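Local structure of adenosylmethionine-8-amino-7-oxononanoate aminotransferase (Methanocaldococcus jannaschii, 6ZHK) at the interface of chains A and B. The protein catalyses the transfer of amino groups from D-amino acids as a thermostable, pyridoxal 5'-phosphate-dependent transaminase of the class-III family. Residues are numbered along the deposited sequence; one frame, centred on the assembly and turned at random. Chains: chain A/B, Adenosylmethionine-8-amino-7-oxononanoate aminotransferase.

Contact 1: the interface of chains A and B. Residues chain A 323, 325-327, 331-333; chain B 26-27.
In the two-fold homodimer interface, B:Thr26 and B:Gln27, in the loop leading into helix 28-33, lie against the chain A loops on either side of 3-10 helix 327-329. B:Gln27 carries the contact. With its CG anti to the backbone N (chi1 171°) and the chain bent at chi2, its carboxamide turns into the chain A loop and binds main chain with both ends. B:Gln27 NE2 donates to the carbonyl O of A:Phe323 at 2.9 Å, tilted only slightly from the carbonyl plane. B:Gln27 OE1 accepts from A:Gly325 N at 3.2 Å; the N-H comes from above the amide face (58° out of plane) and misses the lone pairs, so this bond is the poorer. B:Gln27 NE2 also meets water 3 at 3.0 Å, which gathers the carbonyls of poorly ordered A:Glu326 and of A:Phe327, A:Lys331 N and the side-chain OE1 of A:Gln332. That glutamine crosses B:Gln27 at about a right angle, its amide plane turned 74° from the other, and A:Gln332 CB packs 3.7 Å from B:Gln27 CA. Waters 1 and 2 fill the seam: water 1 joins A:Leu333 N to B:Thr26 O, and water 2 lies 2.8 Å from A:Leu333 O and 2.9 Å from B:Thr26 N.

Contact 2: the interface of chains A and B. Residues chain A 39-42, 47, 69; chain B 85, 88.
B:Ile85 packs against strand 38-43 of chain A, where the backbone kinks at A:Glu40 (psi -33°) and is nearly fully stretched again at A:Arg41. Against this stretch B:Ile85 spreads its two branches. B:Ile85 CG2 sits 3.6 Å from CA of the poorly ordered A:Arg41 and also touches A:Glu40 O, while CB rests near A:Gly42 N. The longer branch, with CG1 anti to the backbone N (chi1 -178°), carries B:Ile85 CD1 away from the strand backbone into a group of side chains: 3.8 Å from A:Ile39 CG2, 3.9 Å from A:Leu47 CD2 and 3.7 Å from A:His69 ND1. A:His69 lies alongside this branch and points the same way, whereas A:Ile39 crosses it at about a right angle. An alanine in place of B:Ile85 would probably leave A:Ile39, A:Leu47 and A:His69 without the methyl that they share, opening a gap against the strand. B:Ser88 continues the packing, its CB 3.7 Å from A:Leu47 CD2 and its hydroxyl OG 3.4 Å from A:Ile39 CB. In this part of the homodimer interface, the chain B segment between helix 72-82 and strand 94-95 rests on strands 38-43 and 46-49 of chain A, beside the loop that leads to that chain's own helix 72-82.

Contact 3: the interface of chains A and B. Residues chain A 18-19, 28-29, 32; chain B 115, 320, 324.
The carbonyl O of A:Lys18, near the end of helix 10-20, is gripped by A:Arg32 NE at 3.2 Å and by water 4, which passes the link across the two-fold homodimer interface to a phenol, 2.7 Å from B:Tyr320 OH. A:Arg32 NH2 adds a weak bond to the same carbonyl, which sits in the guanidinium plane at its edge and so holds the group against turning. The arginine and the tyrosine come from opposite directions, with guanidinium and ring planes 53° apart, and B:Tyr320 OH stands over the centre of the A:Arg32 guanidinium face, 3.1 Å above the plane. A:Met28 wraps the same OH from another side: its chain, bent at chi2 and chi3 (-50° and -69°), curls back until the methyl CE of A:Met28 is 3.4 Å from B:Tyr320 OH. The ring itself is braced from within chain B by B:Lys115, whose CE lies over the centre of one face. Beside the tyrosine ring, B:Leu324 sets CD2 against the first turn of helix 28-33, 3.4 Å from A:Lys29 N. At the tip of its chain, B:Lys115 NZ donates to A:Glu19 O at 2.9 Å, nearly along the C=O axis, and makes a weaker salt bridge with A:Glu19 OE2 at 3.4 Å.

Contact 4: the interface of chains A and B. Residues chain A 158-159, 172; chain B 131, 334-337.
A:Asp158 slots between two histidines of chain B, one met with its CB and the other with its backbone. A:Asp158 CB stands over the face of the B:His335 ring, 3.6 Å from the centroid and displaced toward the rim, a CH-pi contact. The carboxylate slides past B:His337 in the opposite direction with the planes 19° apart, while A:Asp158 N lies in the plane of the B:His337 ring and donates to its NE2 at 2.9 Å, in a bent bond. A chi1 of -58°, with CG beside the backbone N, swings the carboxylate toward B:His337 and B:Gly336. A:Asp158 OD2 accepts from B:Gly336 N at 2.9 Å, and A:Asp158 OD1 from A:His172 NE2, also at 2.9 Å, both on their anti sides. An alanine here, lacking both oxygens, would probably leave B:Gly336 N without its mate across the interface and free the A:His172 ring to turn. B:Gly336 probably lies at the substrate site, so the aspartate may help shape the partner's active site. From helix 122-140, B:Lys131 ties the two chains together, its amino group donating to one acceptor in each. B:Lys131 NZ lies on a lone pair of A:Asp158 O at 2.9 Å, and equally far, 2.9 Å, from B:His335 ND1.

Contact 1: the interface of chains A and B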
# COMPACT_ATOMS: atom_id res chain seq x y z
N PHE A 323 1.36 19.87 12.98
CA PHE A 323 0.77 18.70 13.63
C PHE A 323 1.36 18.44 15.03
O PHE A 323 1.06 17.43 15.68
CB PHE A 323 0.99 17.44 12.79
CG PHE A 323 0.33 17.50 11.43
CD1 PHE A 323 0.87 18.26 10.41
CD2 PHE A 323 -0.83 16.78 11.20
CE1 PHE A 323 0.24 18.27 9.16
CE2 PHE A 323 -1.49 16.82 9.96
CZ PHE A 323 -0.97 17.58 8.93
N GLY A 325 1.74 19.28 19.03
CA GLY A 325 0.94 19.75 20.16
C GLY A 325 0.91 18.71 21.29
O GLY A 325 1.62 17.72 21.23
N GLU A 326 0.06 18.92 22.29
CA GLU A 326 -0.03 17.97 23.38
C GLU A 326 -0.90 16.81 22.89
O GLU A 326 -1.76 17.02 22.04
CB GLU A 326 -0.68 18.67 24.56
CG GLU A 326 0.35 19.52 25.27
CD GLU A 326 -0.15 19.90 26.65
OE1 GLU A 326 -0.38 18.98 27.50
OE2 GLU A 326 -0.34 21.11 26.85
N PHE A 327 -0.68 15.63 23.44
CA PHE A 327 -1.42 14.47 22.97
C PHE A 327 -2.92 14.75 22.91
O PHE A 327 -3.60 14.39 21.93
CB PHE A 327 -1.18 13.26 23.86
CG PHE A 327 -1.83 11.99 23.37
CD1 PHE A 327 -1.20 11.20 22.42
CD2 PHE A 327 -3.07 11.59 23.88
CE1 PHE A 327 -1.80 10.02 21.98
CE2 PHE A 327 -3.66 10.41 23.47
CZ PHE A 327 -3.04 9.65 22.48
N LYS A 331 -3.92 16.58 17.46
CA LYS A 331 -3.46 17.22 16.24
C LYS A 331 -2.55 16.31 15.39
O LYS A 331 -2.14 16.73 14.32
CB LYS A 331 -2.61 18.45 16.57
CG LYS A 331 -3.43 19.55 17.23
CD LYS A 331 -2.57 20.65 17.74
CE LYS A 331 -1.96 21.44 16.61
NZ LYS A 331 -0.95 22.41 17.11
N GLN A 332 -2.19 15.15 15.90
CA GLN A 332 -1.25 14.26 15.20
C GLN A 332 -1.93 13.70 13.96
O GLN A 332 -3.17 13.68 13.87
CB GLN A 332 -0.74 13.13 16.11
CG GLN A 332 -1.79 12.08 16.59
CD GLN A 332 -2.31 12.46 17.96
OE1 GLN A 332 -2.78 13.58 18.18
NE2 GLN A 332 -2.24 11.52 18.90
N LEU A 333 -1.09 13.28 12.99
CA LEU A 333 -1.62 12.71 11.76
C LEU A 333 -1.94 11.25 12.07
O LEU A 333 -1.04 10.42 12.32
CB LEU A 333 -0.51 12.80 10.72
CG LEU A 333 -0.93 12.20 9.36
CD1 LEU A 333 -2.08 12.97 8.78
CD2 LEU A 333 0.23 12.27 8.36
N THR B 26 1.46 9.16 15.68
CA THR B 26 2.30 9.55 16.80
C THR B 26 2.32 11.07 16.92
O THR B 26 2.62 11.78 15.94
CB THR B 26 3.75 9.05 16.59
OG1 THR B 26 3.91 7.63 16.58
CG2 THR B 26 4.77 9.67 17.54
N GLN B 27 2.08 11.58 18.13
CA GLN B 27 2.23 13.01 18.35
C GLN B 27 3.73 13.26 18.51
O GLN B 27 4.30 12.98 19.57
CB GLN B 27 1.38 13.43 19.57
CG GLN B 27 1.63 14.88 20.01
CD GLN B 27 1.72 15.86 18.86
OE1 GLN B 27 2.80 16.34 18.55
NE2 GLN B 27 0.61 16.19 18.23
O HOH W 1 1.69 13.40 13.58
O HOH W 2 1.65 10.54 13.15
O HOH W 3 -1.97 15.78 19.63

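Contact 2: the interface of chains A and B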
# COMPACT_ATOMS: atom_id res chain seq x y z
N ILE A 39 7.59 -15.59 -15.10
CA ILE A 39 8.99 -15.36 -14.82
C ILE A 39 9.41 -16.22 -13.63
O ILE A 39 8.68 -16.34 -12.65
CB ILE A 39 9.25 -13.84 -14.62
CG1 ILE A 39 8.91 -13.04 -15.88
CG2 ILE A 39 10.69 -13.62 -14.16
CD1 ILE A 39 9.55 -13.62 -17.19
N GLU A 40 10.62 -16.78 -13.73
CA GLU A 40 11.15 -17.72 -12.74
C GLU A 40 12.41 -17.16 -12.09
O GLU A 40 12.71 -17.47 -10.94
CB GLU A 40 11.40 -19.11 -13.35
CG GLU A 40 11.32 -20.21 -12.27
CD GLU A 40 12.69 -20.70 -11.87
OE1 GLU A 40 12.79 -21.53 -10.93
OE2 GLU A 40 13.65 -20.24 -12.51
N ARG A 41 13.19 -16.40 -12.85
CA ARG A 41 14.36 -15.81 -12.23
C ARG A 41 14.76 -14.64 -13.12
O ARG A 41 14.08 -14.32 -14.09
CB ARG A 41 15.45 -16.87 -11.94
CG ARG A 41 16.21 -17.36 -13.17
CD ARG A 41 17.08 -18.63 -12.98
NE ARG A 41 17.30 -19.23 -14.30
CZ ARG A 41 16.69 -20.29 -14.85
NH1 ARG A 41 15.77 -20.99 -14.19
NH2 ARG A 41 17.02 -20.66 -16.08
N GLY A 42 15.80 -13.94 -12.71
CA GLY A 42 16.33 -12.81 -13.43
C GLY A 42 17.87 -12.79 -13.37
O GLY A 42 18.49 -13.27 -12.40
N LEU A 47 14.76 -10.78 -17.69
CA LEU A 47 13.78 -11.63 -17.03
C LEU A 47 13.92 -13.02 -17.68
O LEU A 47 13.96 -13.13 -18.91
CB LEU A 47 12.40 -11.07 -17.39
CG LEU A 47 12.15 -9.68 -16.77
CD1 LEU A 47 10.99 -8.95 -17.47
CD2 LEU A 47 11.91 -9.80 -15.24
N HIS A 69 18.21 -7.45 -12.25
CA HIS A 69 17.53 -8.41 -11.40
C HIS A 69 18.48 -9.26 -10.57
O HIS A 69 18.00 -10.18 -9.87
CB HIS A 69 16.60 -9.29 -12.25
CG HIS A 69 15.48 -8.52 -12.85
ND1 HIS A 69 14.34 -8.17 -12.10
CD2 HIS A 69 15.34 -7.98 -14.08
CE1 HIS A 69 13.51 -7.54 -12.91
NE2 HIS A 69 14.11 -7.37 -14.11
N ILE B 85 14.92 -14.07 -8.05
CA ILE B 85 14.44 -12.78 -8.52
C ILE B 85 13.52 -12.19 -7.44
O ILE B 85 12.67 -12.87 -6.89
CB ILE B 85 13.68 -12.86 -9.87
CG1 ILE B 85 13.26 -11.47 -10.34
CG2 ILE B 85 12.51 -13.84 -9.78
CD1 ILE B 85 12.63 -11.45 -11.73
N SER B 88 9.21 -9.31 -10.34
CA SER B 88 8.76 -9.05 -11.72
C SER B 88 7.23 -8.95 -11.71
O SER B 88 6.59 -9.51 -10.83
CB SER B 88 9.20 -10.08 -12.72
OG SER B 88 8.54 -11.32 -12.41

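Contact 3: the interface of chains A and B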
# COMPACT_ATOMS: atom_id res chain seq x y z
N LYS A 18 -3.99 -18.83 -14.52
CA LYS A 18 -5.21 -18.37 -15.15
C LYS A 18 -6.40 -18.68 -14.24
O LYS A 18 -7.42 -18.03 -14.33
CB LYS A 18 -5.35 -19.07 -16.52
CG LYS A 18 -4.39 -18.55 -17.59
CD LYS A 18 -4.24 -19.52 -18.81
CE LYS A 18 -3.28 -18.93 -19.82
NZ LYS A 18 -3.30 -19.64 -21.14
N GLU A 19 -6.33 -19.76 -13.47
CA GLU A 19 -7.48 -20.17 -12.67
C GLU A 19 -7.64 -19.31 -11.41
O GLU A 19 -8.78 -19.06 -10.99
CB GLU A 19 -7.36 -21.65 -12.27
CG GLU A 19 -8.44 -22.20 -11.36
CD GLU A 19 -9.86 -21.96 -11.84
OE1 GLU A 19 -10.08 -22.13 -13.05
OE2 GLU A 19 -10.73 -21.57 -11.01
N MET A 28 -9.04 -10.49 -18.09
CA MET A 28 -8.68 -11.86 -17.76
C MET A 28 -9.20 -12.81 -18.85
O MET A 28 -8.65 -13.89 -19.03
CB MET A 28 -9.27 -12.24 -16.41
CG MET A 28 -8.45 -11.63 -15.19
SD MET A 28 -6.64 -11.93 -15.32
CE MET A 28 -6.69 -13.71 -15.04
N LYS A 29 -10.27 -12.43 -19.53
CA LYS A 29 -10.75 -13.22 -20.68
C LYS A 29 -9.62 -13.43 -21.66
O LYS A 29 -9.41 -14.53 -22.14
CB LYS A 29 -12.02 -12.62 -21.30
CG LYS A 29 -12.41 -13.23 -22.66
CD LYS A 29 -13.88 -13.31 -22.96
CE LYS A 29 -14.14 -14.06 -24.26
NZ LYS A 29 -13.15 -13.66 -25.31
N ARG A 32 -6.47 -15.36 -20.27
CA ARG A 32 -6.68 -16.79 -20.19
C ARG A 32 -6.57 -17.49 -21.55
O ARG A 32 -6.35 -18.70 -21.57
CB ARG A 32 -8.06 -17.12 -19.63
CG ARG A 32 -8.11 -16.95 -18.12
CD ARG A 32 -9.58 -16.71 -17.86
NE ARG A 32 -9.68 -17.27 -16.54
CZ ARG A 32 -10.81 -17.49 -15.88
NH1 ARG A 32 -11.98 -17.26 -16.47
NH2 ARG A 32 -10.73 -17.98 -14.67
N LYS B 115 -10.88 -16.66 -6.24
CA LYS B 115 -9.99 -15.79 -7.02
C LYS B 115 -9.18 -14.90 -6.07
O LYS B 115 -9.71 -14.50 -5.04
CB LYS B 115 -10.81 -14.89 -7.95
CG LYS B 115 -11.49 -15.67 -9.08
CD LYS B 115 -10.47 -16.26 -10.05
CE LYS B 115 -11.09 -16.98 -11.23
NZ LYS B 115 -11.58 -18.29 -10.78
N TYR B 320 -15.89 -11.88 -10.13
CA TYR B 320 -14.82 -11.86 -11.12
C TYR B 320 -15.43 -11.89 -12.54
O TYR B 320 -14.93 -11.26 -13.47
CB TYR B 320 -13.96 -13.13 -10.85
CG TYR B 320 -12.92 -13.54 -11.89
CD1 TYR B 320 -13.26 -14.25 -13.04
CD2 TYR B 320 -11.58 -13.23 -11.69
CE1 TYR B 320 -12.28 -14.68 -13.93
CE2 TYR B 320 -10.58 -13.62 -12.57
CZ TYR B 320 -10.94 -14.36 -13.70
OH TYR B 320 -9.93 -14.76 -14.54
N LEU B 324 -15.11 -9.88 -17.16
CA LEU B 324 -14.69 -10.56 -18.39
C LEU B 324 -15.31 -9.96 -19.64
O LEU B 324 -16.50 -9.62 -19.65
CB LEU B 324 -15.17 -12.02 -18.26
CG LEU B 324 -14.45 -12.82 -17.18
CD1 LEU B 324 -15.03 -14.23 -17.06
CD2 LEU B 324 -12.95 -12.86 -17.44
O HOH W 4 -8.03 -15.83 -12.93

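Contact 4: the interface of chains A and B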
# COMPACT_ATOMS: atom_id res chain seq x y z
N ASP A 158 -4.28 4.18 -7.81
CA ASP A 158 -5.62 3.64 -8.04
C ASP A 158 -6.49 3.57 -6.78
O ASP A 158 -7.64 3.13 -6.88
CB ASP A 158 -5.55 2.19 -8.56
CG ASP A 158 -4.76 2.07 -9.85
OD1 ASP A 158 -4.83 3.01 -10.66
OD2 ASP A 158 -3.99 1.11 -9.93
N THR A 159 -5.97 3.95 -5.58
CA THR A 159 -6.87 4.06 -4.44
C THR A 159 -7.74 5.32 -4.59
O THR A 159 -7.52 6.15 -5.46
CB THR A 159 -6.07 3.97 -3.14
OG1 THR A 159 -5.01 4.93 -3.29
CG2 THR A 159 -5.45 2.61 -2.97
N HIS A 172 -10.33 5.35 -14.25
CA HIS A 172 -10.99 5.66 -12.98
C HIS A 172 -12.37 6.35 -13.13
O HIS A 172 -13.07 6.52 -12.15
CB HIS A 172 -10.07 6.60 -12.20
CG HIS A 172 -8.70 6.04 -11.98
ND1 HIS A 172 -7.57 6.87 -11.88
CD2 HIS A 172 -8.30 4.81 -11.68
CE1 HIS A 172 -6.53 6.10 -11.59
NE2 HIS A 172 -6.95 4.84 -11.45
N LYS B 131 -13.81 -1.25 -4.77
CA LYS B 131 -13.88 -0.92 -6.18
C LYS B 131 -14.48 -2.08 -6.96
O LYS B 131 -15.24 -1.85 -7.88
CB LYS B 131 -12.51 -0.50 -6.71
CG LYS B 131 -12.14 0.90 -6.25
CD LYS B 131 -10.73 1.25 -6.74
CE LYS B 131 -10.60 1.22 -8.23
NZ LYS B 131 -9.23 1.65 -8.74
N TYR B 334 -9.30 -1.74 -13.71
CA TYR B 334 -8.06 -1.03 -14.00
C TYR B 334 -7.44 -0.61 -12.66
O TYR B 334 -7.43 0.57 -12.28
CB TYR B 334 -8.35 0.19 -14.87
CG TYR B 334 -8.75 -0.07 -16.30
CD1 TYR B 334 -7.80 -0.40 -17.25
CD2 TYR B 334 -10.05 0.17 -16.71
CE1 TYR B 334 -8.15 -0.58 -18.59
CE2 TYR B 334 -10.41 -0.03 -18.03
CZ TYR B 334 -9.47 -0.38 -18.98
OH TYR B 334 -9.85 -0.48 -20.31
N HIS B 335 -6.89 -1.62 -11.96
CA HIS B 335 -6.31 -1.39 -10.66
C HIS B 335 -5.05 -2.27 -10.61
O HIS B 335 -5.01 -3.37 -11.15
CB HIS B 335 -7.27 -1.84 -9.57
CG HIS B 335 -6.85 -1.41 -8.21
ND1 HIS B 335 -7.47 -0.37 -7.62
CD2 HIS B 335 -5.80 -1.79 -7.41
CE1 HIS B 335 -6.89 -0.16 -6.44
NE2 HIS B 335 -5.86 -1.02 -6.30
N GLY B 336 -4.03 -1.79 -9.90
CA GLY B 336 -2.93 -2.70 -9.55
C GLY B 336 -1.63 -1.92 -9.47
O GLY B 336 -1.21 -1.36 -10.46
N HIS B 337 -1.02 -1.88 -8.29
CA HIS B 337 0.20 -1.09 -8.26
C HIS B 337 1.40 -1.94 -8.64
O HIS B 337 1.28 -3.16 -8.82
CB HIS B 337 0.34 -0.42 -6.90
CG HIS B 337 -0.74 0.61 -6.77
ND1 HIS B 337 -1.42 0.83 -5.57
CD2 HIS B 337 -1.28 1.41 -7.74
CE1 HIS B 337 -2.35 1.74 -5.82
NE2 HIS B 337 -2.29 2.11 -7.18

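Measured between the centres of their C-alpha atoms, contact 1 lies about 46 Å from contact 3, 44 Å from contact 2 and 31 Å from contact 4, while contacts 2, 3 and 4 group together, 17 to 24 Å from one another. Because the interface is two-fold symmetric, the twin of contact 1 has its chain A loop residues just before the helix 28-33 used in contact 3, so the two adjoin. One stretch of sequence, 320 to 337, supplies contacts 3 and 4 in chain B and contact 1 in chain A, so dimer packing probably helps position the segment that reaches the likely substrate site.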